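Local atomic coordinates of AT-rich interactive domain-containing protein 4 (Arabidopsis thaliana, PDB entry 6LQF), a protein that binds DNA and a methylated histone H3 tail through an ARID-PHD cassette, and regulates the floral transition as an ISWI component. Residues 58-63 with 102-107; 128-133 with 152-157; 144-149 with 177-182. All coordinates share one frame; numbering follows the deposited sequence.

Contact 1. Residues 58-63 with 102-107; sequences VLNSKR and NRMTGV. With nucleotides of chain C.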
loop_
_atom_site.group_PDB
_atom_site.type_symbol
_atom_site.label_atom_id
_atom_site.label_comp_id
_atom_site.label_asym_id
_atom_site.label_seq_id
_atom_site.Cartn_x
_atom_site.Cartn_y
_atom_site.Cartn_z
ATOM N N VAL A 58 -1.907 13.264 -12.761
ATOM C CA VAL A 58 -0.621 12.871 -13.347
ATOM C C VAL A 58 0.437 12.925 -12.242
ATOM O O VAL A 58 0.459 13.854 -11.413
ATOM C CB VAL A 58 -0.254 13.815 -14.472
ATOM C CG1 VAL A 58 1.151 13.552 -15.019
ATOM C CG2 VAL A 58 -1.285 13.701 -15.570
ATOM N N LEU A 59 1.320 11.927 -12.249
ATOM C CA LEU A 59 2.448 11.815 -11.327
ATOM C C LEU A 59 3.658 11.355 -12.144
ATOM O O LEU A 59 3.611 10.300 -12.757
ATOM C CB LEU A 59 2.152 10.809 -10.234
ATOM C CG LEU A 59 3.295 10.637 -9.229
ATOM C CD1 LEU A 59 3.449 11.922 -8.489
ATOM C CD2 LEU A 59 2.978 9.529 -8.263
ATOM N N ASN A 60 4.729 12.131 -12.098
ATOM C CA ASN A 60 5.959 11.861 -12.829
ATOM C C ASN A 60 5.646 11.579 -14.305
ATOM O O ASN A 60 6.129 10.609 -14.860
ATOM C CB ASN A 60 6.683 10.671 -12.194
ATOM C CG ASN A 60 8.142 10.568 -12.598
ATOM O OD1 ASN A 60 8.749 11.545 -13.000
ATOM N ND2 ASN A 60 8.720 9.354 -12.482
ATOM N N SER A 61 4.807 12.439 -14.893
ATOM C CA SER A 61 4.423 12.418 -16.327
ATOM C C SER A 61 3.606 11.231 -16.782
ATOM O O SER A 61 3.505 11.023 -18.008
ATOM C CB SER A 61 5.693 12.450 -17.203
ATOM O OG SER A 61 6.487 13.600 -16.920
ATOM N N LYS A 62 3.086 10.402 -15.876
ATOM C CA LYS A 62 2.186 9.329 -16.248
ATOM C C LYS A 62 0.896 9.452 -15.461
ATOM O O LYS A 62 0.883 10.047 -14.371
ATOM C CB LYS A 62 2.833 7.953 -16.028
ATOM C CG LYS A 62 3.998 7.721 -16.981
ATOM C CD LYS A 62 4.603 6.344 -16.757
ATOM C CE LYS A 62 5.660 6.099 -17.828
ATOM N NZ LYS A 62 6.331 4.787 -17.646
ATOM N N ARG A 63 -0.199 8.906 -15.982
ATOM C CA ARG A 63 -1.468 8.938 -15.223
ATOM C C ARG A 63 -1.288 8.264 -13.865
ATOM O O ARG A 63 -0.614 7.257 -13.763
ATOM C CB ARG A 63 -2.593 8.239 -16.010
ATOM C CG ARG A 63 -3.980 8.402 -15.343
ATOM C CD ARG A 63 -5.083 7.747 -16.234
ATOM N NE ARG A 63 -4.994 8.074 -17.673
ATOM C CZ ARG A 63 -5.620 9.118 -18.212
ATOM N NH1 ARG A 63 -6.404 9.931 -17.502
ATOM N NH2 ARG A 63 -5.506 9.355 -19.498
ATOM N N ASN A 102 14.541 9.857 -11.051
ATOM C CA ASN A 102 13.450 10.810 -10.961
ATOM C C ASN A 102 13.852 11.812 -9.908
ATOM O O ASN A 102 14.696 11.511 -9.039
ATOM C CB ASN A 102 12.120 10.130 -10.599
ATOM C CG ASN A 102 12.070 9.661 -9.147
ATOM O OD1 ASN A 102 11.863 10.456 -8.240
ATOM N ND2 ASN A 102 12.252 8.371 -8.923
ATOM N N ARG A 103 13.254 12.993 -9.981
ATOM C CA ARG A 103 13.459 14.024 -8.961
ATOM C C ARG A 103 12.143 14.331 -8.227
ATOM O O ARG A 103 11.781 15.501 -8.026
ATOM C CB ARG A 103 14.018 15.303 -9.588
ATOM C CG ARG A 103 15.471 15.203 -10.065
ATOM C CD ARG A 103 16.382 14.651 -8.969
ATOM N NE ARG A 103 16.480 15.530 -7.801
ATOM C CZ ARG A 103 16.858 15.135 -6.583
ATOM N NH1 ARG A 103 17.169 13.863 -6.354
ATOM N NH2 ARG A 103 16.916 16.011 -5.585
ATOM N N MET A 104 11.416 13.279 -7.874
ATOM C CA MET A 104 10.112 13.392 -7.226
ATOM C C MET A 104 10.301 13.510 -5.726
ATOM O O MET A 104 9.954 12.614 -4.952
ATOM C CB MET A 104 9.258 12.174 -7.561
ATOM C CG MET A 104 8.934 12.090 -9.078
ATOM S SD MET A 104 7.835 13.393 -9.675
ATOM C CE MET A 104 6.461 13.237 -8.575
ATOM N N THR A 105 10.925 14.607 -5.323
ATOM C CA THR A 105 11.341 14.805 -3.963
ATOM C C THR A 105 10.201 15.004 -2.991
ATOM O O THR A 105 10.354 14.786 -1.773
ATOM C CB THR A 105 12.237 16.007 -3.866
ATOM O OG1 THR A 105 11.586 17.054 -4.548
ATOM C CG2 THR A 105 13.584 15.721 -4.553
ATOM N N GLY A 106 9.052 15.403 -3.487
ATOM C CA GLY A 106 7.911 15.578 -2.590
ATOM C C GLY A 106 6.869 14.497 -2.798
ATOM O O GLY A 106 5.684 14.675 -2.491
ATOM N N VAL A 107 7.319 13.340 -3.284
ATOM C CA VAL A 107 6.360 12.371 -3.728
ATOM C C VAL A 107 5.593 11.728 -2.589
ATOM O O VAL A 107 4.424 11.400 -2.750
ATOM C CB VAL A 107 7.018 11.291 -4.621
ATOM C CG1 VAL A 107 7.824 10.258 -3.779
ATOM C CG2 VAL A 107 5.935 10.597 -5.459
ATOM P P DA C 4 4.537 15.618 -12.461
ATOM O OP1 DA C 4 4.567 14.930 -13.697
ATOM O OP2 DA C 4 4.356 14.900 -11.231
ATOM O "O5'" DA C 4 5.899 16.395 -12.276
ATOM C "C5'" DA C 4 6.395 17.213 -13.323
ATOM C "C4'" DA C 4 7.670 17.912 -12.907
ATOM O "O4'" DA C 4 7.387 18.958 -11.965
ATOM C "C3'" DA C 4 8.739 17.044 -12.262
ATOM O "O3'" DA C 4 9.958 17.574 -12.758
ATOM C "C2'" DA C 4 8.591 17.342 -10.786
ATOM C "C1'" DA C 4 8.157 18.782 -10.792
ATOM N N9 DA C 4 7.324 19.202 -9.686
ATOM C C8 DA C 4 6.310 18.515 -9.080
ATOM N N7 DA C 4 5.665 19.208 -8.182
ATOM C C5 DA C 4 6.295 20.440 -8.199
ATOM C C6 DA C 4 6.099 21.606 -7.462
ATOM N N6 DA C 4 5.157 21.740 -6.532
ATOM N N1 DA C 4 6.897 22.657 -7.729
ATOM C C2 DA C 4 7.847 22.519 -8.654
ATOM N N3 DA C 4 8.130 21.478 -9.414
ATOM C C4 DA C 4 7.304 20.457 -9.139
ATOM P P DA C 6 16.175 19.951 -8.675
ATOM O OP1 DA C 6 17.270 20.393 -9.563
ATOM O OP2 DA C 6 16.232 18.614 -8.051
ATOM O "O5'" DA C 6 16.124 21.064 -7.530
ATOM C "C5'" DA C 6 15.770 22.401 -7.875
ATOM C "C4'" DA C 6 15.661 23.278 -6.617
ATOM O "O4'" DA C 6 14.407 22.999 -5.938
ATOM C "C3'" DA C 6 16.752 23.091 -5.573
ATOM O "O3'" DA C 6 17.039 24.354 -4.955
ATOM C "C2'" DA C 6 16.111 22.116 -4.574
ATOM C "C1'" DA C 6 14.660 22.557 -4.599
ATOM N N9 DA C 6 13.701 21.488 -4.333
ATOM C C8 DA C 6 13.675 20.230 -4.906
ATOM N N7 DA C 6 12.660 19.496 -4.524
ATOM C C5 DA C 6 11.974 20.322 -3.627
ATOM C C6 DA C 6 10.792 20.128 -2.888
ATOM N N6 DA C 6 10.068 18.994 -2.901
ATOM N N1 DA C 6 10.389 21.178 -2.117
ATOM C C2 DA C 6 11.102 22.295 -2.102
ATOM N N3 DA C 6 12.213 22.600 -2.777
ATOM C C4 DA C 6 12.583 21.564 -3.544
ATOM P P DG C 5 11.300 16.810 -12.612
ATOM O OP1 DG C 5 11.996 16.939 -13.914
ATOM O OP2 DG C 5 11.110 15.489 -11.970
ATOM O "O5'" DG C 5 12.075 17.693 -11.525
ATOM C "C5'" DG C 5 12.381 19.019 -11.838
ATOM C "C4'" DG C 5 12.731 19.785 -10.586
ATOM O "O4'" DG C 5 11.564 19.921 -9.757
ATOM C "C3'" DG C 5 13.824 19.179 -9.696
ATOM O "O3'" DG C 5 14.801 20.205 -9.469
ATOM C "C2'" DG C 5 13.077 18.815 -8.397
ATOM C "C1'" DG C 5 11.990 19.878 -8.416
ATOM N N9 DG C 5 10.828 19.596 -7.601
ATOM C C8 DG C 5 10.123 18.431 -7.518
ATOM N N7 DG C 5 9.120 18.502 -6.686
ATOM C C5 DG C 5 9.161 19.813 -6.222
ATOM C C6 DG C 5 8.350 20.481 -5.276
ATOM O O6 DG C 5 7.352 20.028 -4.688
ATOM N N1 DG C 5 8.770 21.772 -5.060
ATOM C C2 DG C 5 9.865 22.339 -5.672
ATOM N N2 DG C 5 10.145 23.580 -5.371
ATOM N N3 DG C 5 10.616 21.718 -6.548
ATOM C C4 DG C 5 10.224 20.473 -6.750
#

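Contact 2. Residues 128-133 with 152-157; sequences DVDGEC and GEWAHF. With ZN (zinc ion), chain G.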
loop_
_atom_site.group_PDB
_atom_site.type_symbol
_atom_site.label_atom_id
_atom_site.label_comp_id
_atom_site.label_asym_id
_atom_site.label_seq_id
_atom_site.Cartn_x
_atom_site.Cartn_y
_atom_site.Cartn_z
ATOM N N ASP A 128 -10.186 -4.558 2.759
ATOM C CA ASP A 128 -8.961 -4.917 2.100
ATOM C C ASP A 128 -7.714 -4.734 2.948
ATOM O O ASP A 128 -6.612 -5.072 2.486
ATOM C CB ASP A 128 -8.808 -4.081 0.842
ATOM C CG ASP A 128 -9.994 -4.222 -0.090
ATOM O OD1 ASP A 128 -10.516 -5.351 -0.231
ATOM O OD2 ASP A 128 -10.356 -3.222 -0.710
ATOM N N VAL A 129 -7.859 -4.165 4.138
ATOM C CA VAL A 129 -6.659 -3.825 4.946
ATOM C C VAL A 129 -6.106 -5.019 5.703
ATOM O O VAL A 129 -6.884 -5.746 6.339
ATOM C CB VAL A 129 -6.979 -2.686 5.938
ATOM C CG1 VAL A 129 -5.818 -2.456 6.906
ATOM C CG2 VAL A 129 -7.290 -1.423 5.124
ATOM N N ASP A 130 -4.781 -5.246 5.606
ATOM C CA ASP A 130 -4.081 -6.356 6.288
ATOM C C ASP A 130 -4.020 -6.164 7.782
ATOM O O ASP A 130 -3.623 -5.077 8.268
ATOM C CB ASP A 130 -2.678 -6.491 5.722
ATOM C CG ASP A 130 -2.004 -7.779 6.178
ATOM O OD1 ASP A 130 -1.669 -7.898 7.379
ATOM O OD2 ASP A 130 -1.798 -8.667 5.323
ATOM N N GLY A 131 -4.530 -7.155 8.508
ATOM C CA GLY A 131 -4.510 -7.088 9.962
ATOM C C GLY A 131 -3.876 -8.347 10.543
ATOM O O GLY A 131 -4.242 -8.761 11.650
ATOM N N GLU A 132 -2.914 -8.907 9.826
ATOM C CA GLU A 132 -2.189 -10.122 10.269
ATOM C C GLU A 132 -1.449 -9.890 11.564
ATOM O O GLU A 132 -0.965 -8.790 11.824
ATOM C CB GLU A 132 -1.180 -10.567 9.223
ATOM C CG GLU A 132 -1.731 -11.042 7.907
ATOM C CD GLU A 132 -0.599 -11.367 6.964
ATOM O OE1 GLU A 132 0.311 -12.131 7.369
ATOM O OE2 GLU A 132 -0.589 -10.821 5.842
ATOM N N CYS A 133 -1.345 -10.953 12.353
ATOM C CA CYS A 133 -0.554 -10.909 13.586
ATOM C C CYS A 133 0.897 -11.275 13.268
ATOM O O CYS A 133 1.227 -11.733 12.180
ATOM C CB CYS A 133 -1.123 -11.864 14.634
ATOM S SG CYS A 133 -0.932 -13.629 14.238
ATOM N N GLY A 152 5.834 -14.559 3.056
ATOM C CA GLY A 152 4.952 -13.408 2.974
ATOM C C GLY A 152 4.206 -13.077 4.272
ATOM O O GLY A 152 3.340 -12.209 4.253
ATOM N N GLU A 153 4.521 -13.737 5.391
ATOM C CA GLU A 153 3.914 -13.372 6.648
ATOM C C GLU A 153 4.682 -12.212 7.271
ATOM O O GLU A 153 5.776 -11.845 6.816
ATOM C CB GLU A 153 3.864 -14.563 7.579
ATOM C CG GLU A 153 2.924 -15.609 7.063
ATOM C CD GLU A 153 2.894 -16.840 7.933
ATOM O OE1 GLU A 153 3.645 -16.883 8.929
ATOM O OE2 GLU A 153 2.117 -17.767 7.624
ATOM N N TRP A 154 4.119 -11.641 8.334
ATOM C CA TRP A 154 4.696 -10.483 8.954
ATOM C C TRP A 154 5.221 -10.754 10.351
ATOM O O TRP A 154 4.649 -11.563 11.039
ATOM C CB TRP A 154 3.640 -9.395 9.089
ATOM C CG TRP A 154 3.274 -8.679 7.786
ATOM C CD1 TRP A 154 2.266 -8.971 6.927
ATOM C CD2 TRP A 154 3.918 -7.508 7.294
ATOM N NE1 TRP A 154 2.247 -8.042 5.893
ATOM C CE2 TRP A 154 3.224 -7.107 6.134
ATOM C CE3 TRP A 154 4.960 -6.709 7.779
ATOM C CZ2 TRP A 154 3.618 -5.989 5.389
ATOM C CZ3 TRP A 154 5.353 -5.605 7.043
ATOM C CH2 TRP A 154 4.660 -5.219 5.904
ATOM N N ALA A 155 6.346 -10.152 10.682
ATOM C CA ALA A 155 6.957 -10.317 12.001
ATOM C C ALA A 155 7.315 -8.977 12.617
ATOM O O ALA A 155 7.784 -8.061 11.931
ATOM C CB ALA A 155 8.213 -11.183 11.893
ATOM N N HIS A 156 7.123 -8.816 13.920
ATOM C CA HIS A 156 7.792 -7.703 14.558
ATOM C C HIS A 156 9.290 -7.841 14.452
ATOM O O HIS A 156 9.850 -8.899 14.810
ATOM C CB HIS A 156 7.523 -7.662 16.075
ATOM C CG HIS A 156 6.108 -7.390 16.438
ATOM N ND1 HIS A 156 5.296 -8.334 17.028
ATOM C CD2 HIS A 156 5.313 -6.294 16.232
ATOM C CE1 HIS A 156 4.109 -7.803 17.291
ATOM N NE2 HIS A 156 4.082 -6.582 16.770
ATOM N N PHE A 157 9.976 -6.773 14.115
ATOM C CA PHE A 157 11.428 -6.802 14.060
ATOM C C PHE A 157 12.002 -7.210 15.408
ATOM O O PHE A 157 12.965 -8.004 15.469
ATOM C CB PHE A 157 11.935 -5.423 13.640
ATOM C CG PHE A 157 13.382 -5.397 13.293
ATOM C CD1 PHE A 157 13.830 -6.044 12.158
ATOM C CD2 PHE A 157 14.283 -4.679 14.067
ATOM C CE1 PHE A 157 15.189 -6.023 11.818
ATOM C CE2 PHE A 157 15.646 -4.653 13.737
ATOM C CZ PHE A 157 16.087 -5.325 12.608
HETATM ZN ZN ZN G . 5.872 -10.265 17.589
HETATM O O HOH W 1 0.469 -7.504 3.714
HETATM O O HOH W 2 1.863 -12.839 9.808
#

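Contact 3. Residues 144-149 with 177-182; sequences DWVNCG and LEYVCP. With ZN (zinc ion), chain F.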
loop_
_atom_site.group_PDB
_atom_site.type_symbol
_atom_site.label_atom_id
_atom_site.label_comp_id
_atom_site.label_asym_id
_atom_site.label_seq_id
_atom_site.Cartn_x
_atom_site.Cartn_y
_atom_site.Cartn_z
ATOM N N ASP A 144 7.681 -1.858 15.032
ATOM C CA ASP A 144 8.271 -2.037 13.717
ATOM C C ASP A 144 8.073 -3.447 13.222
ATOM O O ASP A 144 8.379 -4.379 13.949
ATOM C CB ASP A 144 9.759 -1.722 13.743
ATOM C CG ASP A 144 10.054 -0.265 14.102
ATOM O OD1 ASP A 144 9.182 0.626 13.929
ATOM O OD2 ASP A 144 11.204 -0.015 14.529
ATOM N N TRP A 145 7.651 -3.607 11.965
ATOM C CA TRP A 145 7.447 -4.920 11.368
ATOM C C TRP A 145 8.217 -5.082 10.079
ATOM O O TRP A 145 8.364 -4.122 9.296
ATOM C CB TRP A 145 5.981 -5.124 10.996
ATOM C CG TRP A 145 4.914 -4.929 12.043
ATOM C CD1 TRP A 145 4.511 -3.751 12.645
ATOM C CD2 TRP A 145 4.031 -5.955 12.536
ATOM N NE1 TRP A 145 3.443 -4.005 13.471
ATOM C CE2 TRP A 145 3.122 -5.341 13.415
ATOM C CE3 TRP A 145 3.893 -7.324 12.244
ATOM C CZ2 TRP A 145 2.104 -6.064 14.057
ATOM C CZ3 TRP A 145 2.897 -8.047 12.879
ATOM C CH2 TRP A 145 2.000 -7.409 13.773
ATOM N N VAL A 146 8.619 -6.319 9.787
ATOM C CA VAL A 146 9.168 -6.676 8.490
ATOM C C VAL A 146 8.370 -7.848 7.890
ATOM O O VAL A 146 7.868 -8.723 8.612
ATOM C CB VAL A 146 10.675 -7.010 8.561
ATOM C CG1 VAL A 146 11.186 -7.261 7.194
ATOM C CG2 VAL A 146 11.461 -5.875 9.093
ATOM N N ASN A 147 8.235 -7.850 6.552
ATOM C CA ASN A 147 7.497 -8.892 5.854
ATOM C C ASN A 147 8.516 -9.944 5.365
ATOM O O ASN A 147 9.543 -9.591 4.745
ATOM C CB ASN A 147 6.717 -8.318 4.683
ATOM C CG ASN A 147 5.862 -9.377 3.985
ATOM O OD1 ASN A 147 6.150 -9.774 2.850
ATOM N ND2 ASN A 147 4.841 -9.831 4.635
ATOM N N CYS A 148 8.247 -11.208 5.652
ATOM C CA CYS A 148 9.144 -12.243 5.165
ATOM C C CYS A 148 9.097 -12.380 3.669
ATOM O O CYS A 148 8.044 -12.651 3.120
ATOM C CB CYS A 148 8.768 -13.544 5.836
ATOM S SG CYS A 148 9.835 -14.963 5.288
ATOM N N GLY A 149 10.270 -12.313 3.043
ATOM C CA GLY A 149 10.357 -12.452 1.587
ATOM C C GLY A 149 10.054 -13.882 1.121
ATOM O O GLY A 149 9.782 -14.102 -0.065
ATOM N N LEU A 177 17.482 -4.301 2.724
ATOM C CA LEU A 177 17.917 -5.692 2.975
ATOM C C LEU A 177 16.801 -6.702 2.772
ATOM O O LEU A 177 15.629 -6.410 3.113
ATOM C CB LEU A 177 18.435 -5.819 4.403
ATOM C CG LEU A 177 19.683 -5.018 4.715
ATOM C CD1 LEU A 177 19.994 -5.141 6.234
ATOM C CD2 LEU A 177 20.854 -5.563 3.921
ATOM N N GLU A 178 17.157 -7.904 2.299
ATOM C CA GLU A 178 16.212 -9.011 2.219
ATOM C C GLU A 178 15.912 -9.511 3.642
ATOM O O GLU A 178 16.820 -9.613 4.461
ATOM C CB GLU A 178 16.822 -10.164 1.369
ATOM C CG GLU A 178 16.018 -11.427 1.310
ATOM C CD GLU A 178 16.818 -12.578 0.684
ATOM O OE1 GLU A 178 18.062 -12.514 0.692
ATOM O OE2 GLU A 178 16.200 -13.542 0.199
ATOM N N TYR A 179 14.650 -9.782 3.969
ATOM C CA TYR A 179 14.327 -10.384 5.248
ATOM C C TYR A 179 13.710 -11.776 5.048
ATOM O O TYR A 179 12.753 -11.916 4.313
ATOM C CB TYR A 179 13.371 -9.493 6.053
ATOM C CG TYR A 179 12.986 -10.152 7.355
ATOM C CD1 TYR A 179 13.903 -10.241 8.387
ATOM C CD2 TYR A 179 11.718 -10.706 7.548
ATOM C CE1 TYR A 179 13.569 -10.884 9.581
ATOM C CE2 TYR A 179 11.370 -11.353 8.736
ATOM C CZ TYR A 179 12.319 -11.452 9.733
ATOM O OH TYR A 179 12.043 -12.079 10.946
ATOM N N VAL A 180 14.247 -12.781 5.743
ATOM C CA VAL A 180 13.665 -14.116 5.745
ATOM C C VAL A 180 13.437 -14.478 7.188
ATOM O O VAL A 180 14.378 -14.403 7.982
ATOM C CB VAL A 180 14.585 -15.135 5.047
ATOM C CG1 VAL A 180 14.068 -16.546 5.186
ATOM C CG2 VAL A 180 14.736 -14.755 3.568
ATOM N N CYS A 181 12.218 -14.854 7.529
ATOM C CA CYS A 181 11.846 -15.070 8.943
ATOM C C CYS A 181 12.481 -16.332 9.548
ATOM O O CYS A 181 13.029 -17.160 8.791
ATOM C CB CYS A 181 10.293 -15.144 9.047
ATOM S SG CYS A 181 9.540 -16.775 8.641
ATOM N N PRO A 182 12.451 -16.463 10.881
ATOM C CA PRO A 182 13.120 -17.614 11.508
ATOM C C PRO A 182 12.481 -18.935 11.095
ATOM O O PRO A 182 13.178 -19.952 11.051
ATOM C CB PRO A 182 12.922 -17.349 13.011
ATOM C CG PRO A 182 12.749 -15.875 13.141
ATOM C CD PRO A 182 11.978 -15.476 11.873
HETATM ZN ZN ZN F . 8.865 -16.767 6.430
#

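Contact 1. Residues 58-63 with 102-107
Met104 is the side chain on which this pairing turns. Its chain bends at chi2 and again at chi3, so that the thioether folds against the tip of the hairpin formed by strands 58-59 and 62-63. The methyl end meets one branch of Leu59 obliquely: Met104 CE lies 3.3 Å from Leu59 CD1, tighter than ordinary van der Waals contact. Leu59 holds its CG anti to the backbone N (chi1 180°), which lets the same CD1 meet Val107 CG2 at 4.1 Å, nearly at right angles, at the start of helix 107-118. Asn60 crosses Met104 obliquely, its CB 3.9 Å from Met104 SD and its carboxamide carbon near the thioether; the amide nitrogen is held by Asn97 and Thr99. Asn102 crosses Asn60 at about a right angle; its ND2 is hydrogen-bonded to Thr99 O, and its OD1 accepts from Met104 N at 2.9 Å through an in-plane lone pair, an Asx turn that holds the backbone from which Met104 reaches across.

Both segments belong to the ARID domain and face DNA. In the type I' turn of the hairpin, Asn60 N reaches OP2 of DA4 of chain C at 2.9 Å and Ser61 N reaches its OP1 at 2.8 Å. Across the contact, Arg103 NE points almost straight (166°) at OP2 of DA6 of chain C, while Thr105 OG1 donates to N7 of that adenine at 2.7 Å. The largely apolar packing joins a phosphate-gripping turn to a loop that reads a base edge, so backbone clamp and base recognition probably act as one surface.

Contact 2. Residues 128-133 with 152-157
Contacts with the indole come first. Trp154, its CG anti to the carbonyl carbon, turns the CD1 end of its ring toward two acids. Glu132 stretches beyond CG to bring OE2 within 3.6 Å of Trp154 CD1, at the ring edge and near its plane, with the carboxylate turned 72° to the indole. Asp130 comes obliquely to the same end of the ring. The acids also crowd each other: Asp130 OD2 and Glu132 OE2 are only 2.5 Å apart, which suggests that one of them is protonated.

Direct and water-mediated hydrogen bonds form the second group. Glu132 N donates to Asp130 OD1 at 2.9 Å from above the carboxylate plane, closing an Asx turn. One water accepts from Trp154 NE1 at 2.9 Å and gives a weak bond to Asp130 OD2. In this PHD finger Trp154 and Asp130 pack on the modified side chain of the bound histone peptide, and Trp145 joins them, consistent with the aromatic cage by which such fingers read trimethyllysine. A second water accepts from Trp154 N and faces both Cys133 O, at 2.7 Å, and Glu132 OE1; further acceptors lie nearby, so its protons may be shared.

Metal binding is the third kind. Two residues along strand 154-156 from the indole, His156 ND1 coordinates zinc at 2.1 Å, with Cys134, Cys137 and Cys159 completing the site, while His156 NE2 is hydrogen-bonded to Thr141 O.

Contact 3. Residues 144-149 with 177-182
The dense half of this contact is Val146 set against Tyr179. Val146 CG1, anti to its backbone N, presses to 3.3 Å from Tyr179 CB, and Val146 CB stands over one ring face, 4.3 Å from the centroid and 23° off the normal, a CH-pi contact. Asn147 O lies in the ring plane at the edge, and the phenol hydroxyl is held by Asp160. Val146 and Tyr179 each also pack on an apolar side chain of the bound peptide. Next to this core, Gly149 N donates to Tyr179 O at 2.8 Å, nearly along the C=O axis.

Toward solvent the packing loosens. Val180 turns its side chain away from strand 145-147 and its flanks; Gly149, though exposed, is still held by that bond.

Beyond Cys148, at one end of the contact, sits zinc. Cys148 SG and Cys181 SG each bind it at 2.3 Å, and Cys151 and Cys184 complete the four-cysteine site of the PHD finger's cross-braced fold. Cys181 N also points straight at Cys148 SG, 3.3 Å away at 170°. The N-H...S hydrogen bond to the zinc-bound sulfur would be expected to draw off some thiolate charge while fixing the backbone of 177-182 beside strand 145-147.

In the fold
Contact 1 lies in the ARID domain and contacts 2 and 3 in or at the PHD finger, their centres about 29 Å from the centre of contact 1. Contact 1 is buried and joins its segments largely through apolar side-chain atoms, while backbone N-H groups and the side chains of Arg103 and Thr105 meet DNA. Contact 2 is a surface contact of acids and water around one indole; contact 3 is partly buried and relies on aliphatic-aromatic packing plus zinc. Contacts 2 and 3 share one two-stranded antiparallel sheet, strands 145-147 and 154-156, touching where Glu153 O approaches Cys148 N at 2.8 Å. Contact 2 supplies one ligand to one zinc, contact 3 two to another.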